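Local coordinates for leucine-rich repeat protein (Bacteroides thetaiotaomicron, PDB 4ECN) that is of unknown function but is an extracellular leucine-rich repeat protein that probably binds other proteins through its repeat solenoid, at residues F553-N558 with V581-R586; N594-D599 with F614-D619. One frame throughout, in Å; residues are numbered along the deposited sequence.

Contact 1 of 2, residues F553-N558 with V581-R586; sequences FYMGYN and VHNKVR
Val581 O is gripped from opposite faces of its carbonyl plane: Tyr557 N donates to Val581 O at 2.8 Å, while Asn583 ND2 reaches Val581 O at 2.9 Å from well above that plane. Asn583 ND2 also crosses to Met555 O at 3.2 Å, nearly straight (168°), with the acceptor lying in the amide plane. Asn583 OD1 accepts from Leu560 N. This is the asparagine ladder of a leucine-rich repeat solenoid, and Asn558 makes the preceding rung: its ND2 donates to Ile522 O and its OD1 accepts from Asn525 N. An alanine in place of Asn583 would probably leave Leu560 N and Met555 O without this partner and Val581 O with one donor fewer. The methyl CE of selenomethionine Met555 comes to 3.4 Å from Asn583 OD1, the two side chains crossing at about a right angle. Beyond the ladder, Tyr557 and His582 run alongside each other in the same direction. His582 CG stands anti to its carbonyl carbon (chi1 -66°), which brings it close to Tyr557 CE1. The ring planes are 9° apart but slid, with centroids 4.5 Å apart and little overlap; His582 ND1 sits over the tyrosine face. The His582 ring also stacks with Tyr604.

Contact 2 of 2, residues N594-D599 with F614-D619; sequences NVKLTD and FCAFTD
Lys596 pairs with Ala616, and Leu597 with Phe617, in a short parallel beta ladder between successive strands of the leucine-rich repeat solenoid. Three backbone bonds fix the register. Ala616 N donates to Val595 O at 3.0 Å, Leu597 N to Ala616 O at 3.0 Å and almost perfectly straight (179°), and Thr618 N to Leu597 O at 3.1 Å. The two segments are turned 48° against each other, end to end.

Burial separates the two sides of this tightly bonded ladder. The interior side carries Leu597, which is buried, and Phe617. Leu597 CD1 lies 4.1 Å from Cys615 SG, and Leu597 CB lies 4.4 Å from Phe617 CD1, both apolar contacts. Leu597 O meets the edge of the Phe617 ring near its plane; beyond the pair, that ring touches Leu600 and meets the ring of Phe638.

The side carrying Lys596 and Ala616 is the one turned to solvent. The lysine chain bends at chi2 (-80°), which brings Lys596 CD to 3.6 Å from Ala616 CB; CD, CE and NZ all run past the same methyl. Lys596 CB meets the methyl Thr618 CG2 at the same distance. At the end of the ladder the threonine side chains approach obliquely, and Thr598 OG1 and Thr618 OG1 share a hydrogen bond of 2.8 Å in which either hydroxyl could be the donor.

From the N terminus, contact 1 opens on strand 552-554, and residues 581-586 return beside 553-558 to close a 22-residue loop holding helix 566-569 and strand 577-579. After seven intervening residues the chain enters contact 2, where 614-619 comes back beside 594-599 after 14 residues. The two closures are in series, neither nested nor crossing. The centres of contact 1 and contact 2 are about 19 Å apart; the nearest atoms of contact 1 and contact 2 are about 7 Å apart, without touching. Both reach one sheet, in which strand 577-579 lies between 552-554 and 596-601. Contact 2 adds one of its two outermost strands, 616-617, shortly before strand 623-625 begins the second sheet.

Contact 1 of 2, residues F553-N558 with V581-R586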
ATOM      1  N   PHE A 553      -4.131  16.445  -6.110  1.00 41.90           N
ATOM      2  CA  PHE A 553      -2.864  16.742  -5.489  1.00 40.73           C
ATOM      3  C   PHE A 553      -2.920  16.373  -3.979  1.00 44.48           C
ATOM      4  O   PHE A 553      -3.647  16.988  -3.204  1.00 44.41           O
ATOM      5  CB  PHE A 553      -2.500  18.210  -5.728  1.00 42.86           C
ATOM      6  CG  PHE A 553      -1.109  18.620  -5.309  1.00 44.64           C
ATOM      7  CD1 PHE A 553      -0.023  17.779  -5.525  1.00 47.83           C
ATOM      8  CD2 PHE A 553      -0.869  19.883  -4.788  1.00 47.45           C
ATOM      9  CE1 PHE A 553       1.259  18.160  -5.143  1.00 49.71           C
ATOM     10  CE2 PHE A 553       0.418  20.274  -4.417  1.00 51.18           C
ATOM     11  CZ  PHE A 553       1.476  19.411  -4.599  1.00 49.61           C
ATOM     12  N   TYR A 554      -2.193  15.306  -3.604  1.00 40.34           N
ATOM     13  CA  TYR A 554      -1.993  14.853  -2.231  1.00 39.82           C
ATOM     14  C   TYR A 554      -0.644  15.314  -1.754  1.00 46.28           C
ATOM     15  O   TYR A 554       0.363  14.868  -2.299  1.00 46.86           O
ATOM     16  CB  TYR A 554      -2.075  13.322  -2.116  1.00 40.56           C
ATOM     17  CG  TYR A 554      -3.411  12.670  -2.374  1.00 41.42           C
ATOM     18  CD1 TYR A 554      -4.416  12.690  -1.405  1.00 42.88           C
ATOM     19  CD2 TYR A 554      -3.614  11.879  -3.504  1.00 40.91           C
ATOM     20  CE1 TYR A 554      -5.617  12.003  -1.590  1.00 41.42           C
ATOM     21  CE2 TYR A 554      -4.812  11.186  -3.696  1.00 41.06           C
ATOM     22  CZ  TYR A 554      -5.817  11.265  -2.743  1.00 44.81           C
ATOM     23  OH  TYR A 554      -6.996  10.592  -2.914  1.00 42.19           O
HETATM   24  N   MSE A 555      -0.585  16.209  -0.776  1.00 44.98           N
HETATM   25  CA  MSE A 555       0.703  16.666  -0.246  1.00 45.75           C
HETATM   26  C   MSE A 555       0.643  16.787   1.302  1.00 49.36           C
HETATM   27  O   MSE A 555       1.291  17.642   1.900  1.00 49.33           O
HETATM   28  CB  MSE A 555       1.152  17.980  -0.891  1.00 49.11           C
HETATM   29  CG  MSE A 555       0.096  19.063  -0.871  1.00 57.20           C
HETATM   30 SE   MSE A 555       0.938  20.788  -0.932  0.75 67.66          SE
HETATM   31  CE  MSE A 555       1.624  20.857   0.900  1.00 64.43           C
ATOM     32  N   GLY A 556      -0.074  15.868   1.930  1.00 45.61           N
ATOM     33  CA  GLY A 556      -0.191  15.823   3.379  1.00 45.52           C
ATOM     34  C   GLY A 556       1.063  15.331   4.069  1.00 48.20           C
ATOM     35  O   GLY A 556       1.941  14.773   3.419  1.00 48.24           O
ATOM     36  N   TYR A 557       1.158  15.546   5.391  1.00 43.72           N
ATOM     37  CA  TYR A 557       2.259  15.118   6.265  1.00 42.71           C
ATOM     38  C   TYR A 557       3.595  15.631   5.775  1.00 47.89           C
ATOM     39  O   TYR A 557       4.586  14.908   5.815  1.00 47.71           O
ATOM     40  CB  TYR A 557       2.302  13.598   6.385  1.00 42.94           C
ATOM     41  CG  TYR A 557       1.056  13.011   7.004  1.00 43.54           C
ATOM     42  CD1 TYR A 557       0.959  12.837   8.381  1.00 45.48           C
ATOM     43  CD2 TYR A 557      -0.024  12.621   6.214  1.00 43.53           C
ATOM     44  CE1 TYR A 557      -0.184  12.295   8.959  1.00 46.24           C
ATOM     45  CE2 TYR A 557      -1.176  12.087   6.784  1.00 43.73           C
ATOM     46  CZ  TYR A 557      -1.249  11.923   8.158  1.00 50.59           C
ATOM     47  OH  TYR A 557      -2.348  11.356   8.739  1.00 53.21           O
ATOM     48  N   ASN A 558       3.615  16.903   5.342  1.00 45.56           N
ATOM     49  CA  ASN A 558       4.783  17.598   4.838  1.00 45.36           C
ATOM     50  C   ASN A 558       5.076  18.816   5.700  1.00 49.76           C
ATOM     51  O   ASN A 558       4.634  18.848   6.845  1.00 50.72           O
ATOM     52  CB  ASN A 558       4.590  17.963   3.391  1.00 46.43           C
ATOM     53  CG  ASN A 558       4.891  16.831   2.474  1.00 61.07           C
ATOM     54  OD1 ASN A 558       5.893  16.139   2.633  1.00 56.49           O
ATOM     55  ND2 ASN A 558       4.060  16.654   1.461  1.00 51.27           N
ATOM     56  N   VAL A 581      -3.158  18.105   4.807  1.00 43.29           N
ATOM     57  CA  VAL A 581      -3.226  17.752   6.209  1.00 41.53           C
ATOM     58  C   VAL A 581      -1.810  17.602   6.753  1.00 46.92           C
ATOM     59  O   VAL A 581      -0.880  17.298   6.005  1.00 46.56           O
ATOM     60  CB  VAL A 581      -4.078  16.494   6.463  1.00 42.98           C
ATOM     61  CG1 VAL A 581      -5.417  16.619   5.765  1.00 42.55           C
ATOM     62  CG2 VAL A 581      -3.359  15.225   6.027  1.00 42.43           C
ATOM     63  N   HIS A 582      -1.657  17.869   8.051  1.00 43.82           N
ATOM     64  CA  HIS A 582      -0.434  17.716   8.824  1.00 43.85           C
ATOM     65  C   HIS A 582       0.770  18.386   8.149  1.00 50.17           C
ATOM     66  O   HIS A 582       1.851  17.794   7.983  1.00 51.54           O
ATOM     67  CB  HIS A 582      -0.143  16.244   9.108  1.00 43.92           C
ATOM     68  CG  HIS A 582      -1.182  15.642   9.994  1.00 47.03           C
ATOM     69  ND1 HIS A 582      -2.294  15.014   9.472  1.00 48.67           N
ATOM     70  CD2 HIS A 582      -1.276  15.648  11.342  1.00 49.13           C
ATOM     71  CE1 HIS A 582      -3.013  14.625  10.511  1.00 47.91           C
ATOM     72  NE2 HIS A 582      -2.448  14.994  11.659  1.00 48.52           N
ATOM     73  N   ASN A 583       0.582  19.654   7.816  1.00 45.05           N
ATOM     74  CA  ASN A 583       1.660  20.509   7.377  1.00 44.60           C
ATOM     75  C   ASN A 583       1.840  21.467   8.520  1.00 50.82           C
ATOM     76  O   ASN A 583       1.509  21.102   9.657  1.00 51.99           O
ATOM     77  CB  ASN A 583       1.386  21.151   6.024  1.00 40.70           C
ATOM     78  CG  ASN A 583       1.656  20.237   4.842  1.00 56.58           C
ATOM     79  OD1 ASN A 583       2.616  20.427   4.103  1.00 48.97           O
ATOM     80  ND2 ASN A 583       0.826  19.227   4.627  1.00 48.50           N
ATOM     81  N   LYS A 584       2.338  22.671   8.267  1.00 47.74           N
ATOM     82  CA  LYS A 584       2.502  23.699   9.303  1.00 47.52           C
ATOM     83  C   LYS A 584       1.971  25.016   8.715  1.00 51.16           C
ATOM     84  O   LYS A 584       2.476  26.106   9.030  1.00 51.19           O
ATOM     85  CB  LYS A 584       3.990  23.792   9.780  1.00 50.22           C
ATOM     86  CG  LYS A 584       4.496  22.636  10.685  1.00 59.19           C
ATOM     87  CD  LYS A 584       5.003  21.401   9.926  1.00 78.83           C
ATOM     88  CE  LYS A 584       5.397  20.237  10.816  1.00 93.50           C
ATOM     89  NZ  LYS A 584       5.739  19.015  10.023  1.00 99.34           N
ATOM     90  N   VAL A 585       0.920  24.886   7.849  1.00 47.16           N
ATOM     91  CA  VAL A 585       0.356  25.980   7.059  1.00 47.79           C
ATOM     92  C   VAL A 585      -0.197  27.065   7.990  1.00 57.68           C
ATOM     93  O   VAL A 585      -1.133  26.821   8.750  1.00 58.30           O
ATOM     94  CB  VAL A 585      -0.705  25.520   6.025  1.00 48.56           C
ATOM     95  CG1 VAL A 585      -1.284  26.707   5.264  1.00 48.26           C
ATOM     96  CG2 VAL A 585      -0.103  24.531   5.038  1.00 47.87           C
ATOM     97  N   ARG A 586       0.410  28.266   7.909  1.00 56.28           N
ATOM     98  CA  ARG A 586       0.003  29.448   8.680  1.00 57.01           C
ATOM     99  C   ARG A 586      -0.596  30.518   7.745  1.00 63.18           C
ATOM    100  O   ARG A 586      -1.199  31.474   8.240  1.00 63.55           O
ATOM    101  CB  ARG A 586       1.190  30.044   9.495  1.00 57.23           C
ATOM    102  CG  ARG A 586       2.377  30.557   8.663  1.00 62.95           C
ATOM    103  CD  ARG A 586       3.438  31.305   9.463  1.00 66.22           C
ATOM    104  NE  ARG A 586       4.788  30.858   9.099  1.00 69.06           N
ATOM    105  CZ  ARG A 586       5.506  31.361   8.102  1.00 83.55           C
ATOM    106  NH1 ARG A 586       5.039  32.374   7.383  1.00 72.07           N
ATOM    107  NH2 ARG A 586       6.703  30.863   7.824  1.00 75.93           N
TER

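Contact 2 of 2, residues N594-D599 with F614-D619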
ATOM      1  N   ASN A 594     -13.009  29.972  -9.928  1.00 57.62           N
ATOM      2  CA  ASN A 594     -12.973  29.235 -11.189  1.00 57.11           C
ATOM      3  C   ASN A 594     -12.379  27.838 -10.980  1.00 59.42           C
ATOM      4  O   ASN A 594     -12.458  26.991 -11.877  1.00 59.01           O
ATOM      5  CB  ASN A 594     -12.188  30.015 -12.258  1.00 56.70           C
ATOM      6  CG  ASN A 594     -13.000  31.104 -12.943  1.00 71.16           C
ATOM      7  OD1 ASN A 594     -14.210  31.309 -12.693  1.00 64.43           O
ATOM      8  ND2 ASN A 594     -12.359  31.810 -13.853  1.00 59.57           N
ATOM      9  N   VAL A 595     -11.777  27.608  -9.796  1.00 54.80           N
ATOM     10  CA  VAL A 595     -11.235  26.322  -9.391  1.00 52.95           C
ATOM     11  C   VAL A 595     -12.322  25.660  -8.544  1.00 57.23           C
ATOM     12  O   VAL A 595     -12.625  26.123  -7.436  1.00 57.38           O
ATOM     13  CB  VAL A 595      -9.864  26.411  -8.688  1.00 55.71           C
ATOM     14  CG1 VAL A 595      -9.463  25.070  -8.080  1.00 54.50           C
ATOM     15  CG2 VAL A 595      -8.792  26.906  -9.650  1.00 56.19           C
ATOM     16  N   LYS A 596     -12.955  24.620  -9.126  1.00 52.05           N
ATOM     17  CA  LYS A 596     -14.042  23.840  -8.545  1.00 49.81           C
ATOM     18  C   LYS A 596     -13.476  22.553  -7.906  1.00 50.76           C
ATOM     19  O   LYS A 596     -13.078  21.624  -8.620  1.00 50.67           O
ATOM     20  CB  LYS A 596     -15.106  23.515  -9.627  1.00 52.08           C
ATOM     21  CG  LYS A 596     -15.683  24.722 -10.377  1.00 70.73           C
ATOM     22  CD  LYS A 596     -16.761  25.466  -9.593  1.00 83.13           C
ATOM     23  CE  LYS A 596     -17.217  26.750 -10.249  1.00 94.16           C
ATOM     24  NZ  LYS A 596     -18.305  27.401  -9.466  1.00104.99           N
ATOM     25  N   LEU A 597     -13.432  22.510  -6.560  1.00 44.95           N
ATOM     26  CA  LEU A 597     -12.926  21.353  -5.823  1.00 43.07           C
ATOM     27  C   LEU A 597     -14.032  20.430  -5.372  1.00 48.45           C
ATOM     28  O   LEU A 597     -15.048  20.893  -4.872  1.00 49.89           O
ATOM     29  CB  LEU A 597     -12.113  21.770  -4.578  1.00 42.02           C
ATOM     30  CG  LEU A 597     -10.719  22.425  -4.752  1.00 46.13           C
ATOM     31  CD1 LEU A 597      -9.973  22.424  -3.448  1.00 44.94           C
ATOM     32  CD2 LEU A 597      -9.841  21.662  -5.713  1.00 47.52           C
ATOM     33  N   THR A 598     -13.806  19.112  -5.485  1.00 44.46           N
ATOM     34  CA  THR A 598     -14.713  18.069  -4.987  1.00 42.89           C
ATOM     35  C   THR A 598     -14.260  17.691  -3.598  1.00 46.93           C
ATOM     36  O   THR A 598     -15.084  17.367  -2.733  1.00 46.60           O
ATOM     37  CB  THR A 598     -14.767  16.841  -5.914  1.00 45.45           C
ATOM     38  OG1 THR A 598     -14.973  17.231  -7.282  1.00 50.12           O
ATOM     39  CG2 THR A 598     -15.830  15.862  -5.497  1.00 37.94           C
ATOM     40  N   ASP A 599     -12.936  17.745  -3.378  1.00 43.53           N
ATOM     41  CA  ASP A 599     -12.353  17.384  -2.101  1.00 43.31           C
ATOM     42  C   ASP A 599     -11.347  18.402  -1.666  1.00 46.06           C
ATOM     43  O   ASP A 599     -10.500  18.827  -2.445  1.00 46.18           O
ATOM     44  CB  ASP A 599     -11.701  15.990  -2.173  1.00 46.08           C
ATOM     45  CG  ASP A 599     -12.688  14.835  -2.065  1.00 67.66           C
ATOM     46  OD1 ASP A 599     -13.174  14.570  -0.932  1.00 70.62           O
ATOM     47  OD2 ASP A 599     -12.927  14.152  -3.100  1.00 75.30           O
ATOM     48  N   PHE A 614     -11.100  31.589  -1.618  1.00 54.61           N
ATOM     49  CA  PHE A 614     -10.154  30.466  -1.564  1.00 53.29           C
ATOM     50  C   PHE A 614     -10.347  29.556  -2.758  1.00 55.77           C
ATOM     51  O   PHE A 614      -9.390  29.295  -3.482  1.00 54.58           O
ATOM     52  CB  PHE A 614     -10.251  29.657  -0.256  1.00 54.50           C
ATOM     53  CG  PHE A 614      -9.212  28.553  -0.181  1.00 56.47           C
ATOM     54  CD1 PHE A 614      -7.858  28.853  -0.021  1.00 60.24           C
ATOM     55  CD2 PHE A 614      -9.580  27.216  -0.307  1.00 58.07           C
ATOM     56  CE1 PHE A 614      -6.895  27.836   0.003  1.00 60.72           C
ATOM     57  CE2 PHE A 614      -8.614  26.199  -0.274  1.00 60.54           C
ATOM     58  CZ  PHE A 614      -7.280  26.516  -0.118  1.00 59.01           C
ATOM     59  N   CYS A 615     -11.595  29.101  -2.970  1.00 52.97           N
ATOM     60  CA  CYS A 615     -12.028  28.278  -4.098  1.00 53.17           C
ATOM     61  C   CYS A 615     -13.551  28.215  -4.142  1.00 56.00           C
ATOM     62  O   CYS A 615     -14.262  28.858  -3.357  1.00 54.82           O
ATOM     63  CB  CYS A 615     -11.428  26.874  -4.036  1.00 53.12           C
ATOM     64  SG  CYS A 615     -12.162  25.817  -2.758  1.00 55.82           S
ATOM     65  N   ALA A 616     -14.022  27.414  -5.100  1.00 52.34           N
ATOM     66  CA  ALA A 616     -15.393  27.014  -5.360  1.00 50.84           C
ATOM     67  C   ALA A 616     -15.480  25.501  -5.192  1.00 52.51           C
ATOM     68  O   ALA A 616     -14.442  24.844  -5.023  1.00 51.12           O
ATOM     69  CB  ALA A 616     -15.804  27.454  -6.745  1.00 52.16           C
ATOM     70  N   PHE A 617     -16.695  24.944  -5.204  1.00 47.30           N
ATOM     71  CA  PHE A 617     -16.873  23.516  -5.005  1.00 44.94           C
ATOM     72  C   PHE A 617     -17.787  22.933  -6.064  1.00 49.65           C
ATOM     73  O   PHE A 617     -18.597  23.666  -6.641  1.00 49.91           O
ATOM     74  CB  PHE A 617     -17.434  23.250  -3.595  1.00 45.38           C
ATOM     75  CG  PHE A 617     -16.541  23.760  -2.483  1.00 46.08           C
ATOM     76  CD1 PHE A 617     -15.438  23.015  -2.054  1.00 47.91           C
ATOM     77  CD2 PHE A 617     -16.784  24.994  -1.881  1.00 46.86           C
ATOM     78  CE1 PHE A 617     -14.592  23.504  -1.044  1.00 47.93           C
ATOM     79  CE2 PHE A 617     -15.953  25.467  -0.857  1.00 49.07           C
ATOM     80  CZ  PHE A 617     -14.857  24.726  -0.451  1.00 46.58           C
ATOM     81  N   THR A 618     -17.638  21.613  -6.336  1.00 46.73           N
ATOM     82  CA  THR A 618     -18.446  20.888  -7.323  1.00 46.96           C
ATOM     83  C   THR A 618     -19.693  20.290  -6.649  1.00 51.27           C
ATOM     84  O   THR A 618     -19.806  20.273  -5.424  1.00 49.43           O
ATOM     85  CB  THR A 618     -17.637  19.792  -8.066  1.00 50.43           C
ATOM     86  OG1 THR A 618     -17.289  18.714  -7.201  1.00 47.65           O
ATOM     87  CG2 THR A 618     -16.419  20.330  -8.757  1.00 49.58           C
ATOM     88  N   ASP A 619     -20.627  19.808  -7.481  1.00 50.12           N
ATOM     89  CA  ASP A 619     -21.890  19.175  -7.113  1.00 50.65           C
ATOM     90  C   ASP A 619     -21.662  17.679  -6.722  1.00 54.79           C
ATOM     91  O   ASP A 619     -22.606  16.867  -6.690  1.00 54.70           O
ATOM     92  CB  ASP A 619     -22.878  19.303  -8.289  1.00 54.11           C
ATOM     93  CG  ASP A 619     -22.481  18.574  -9.574  1.00 78.90           C
ATOM     94  OD1 ASP A 619     -21.272  18.606  -9.940  1.00 83.68           O
ATOM     95  OD2 ASP A 619     -23.383  18.043 -10.256  1.00 87.66           O
TER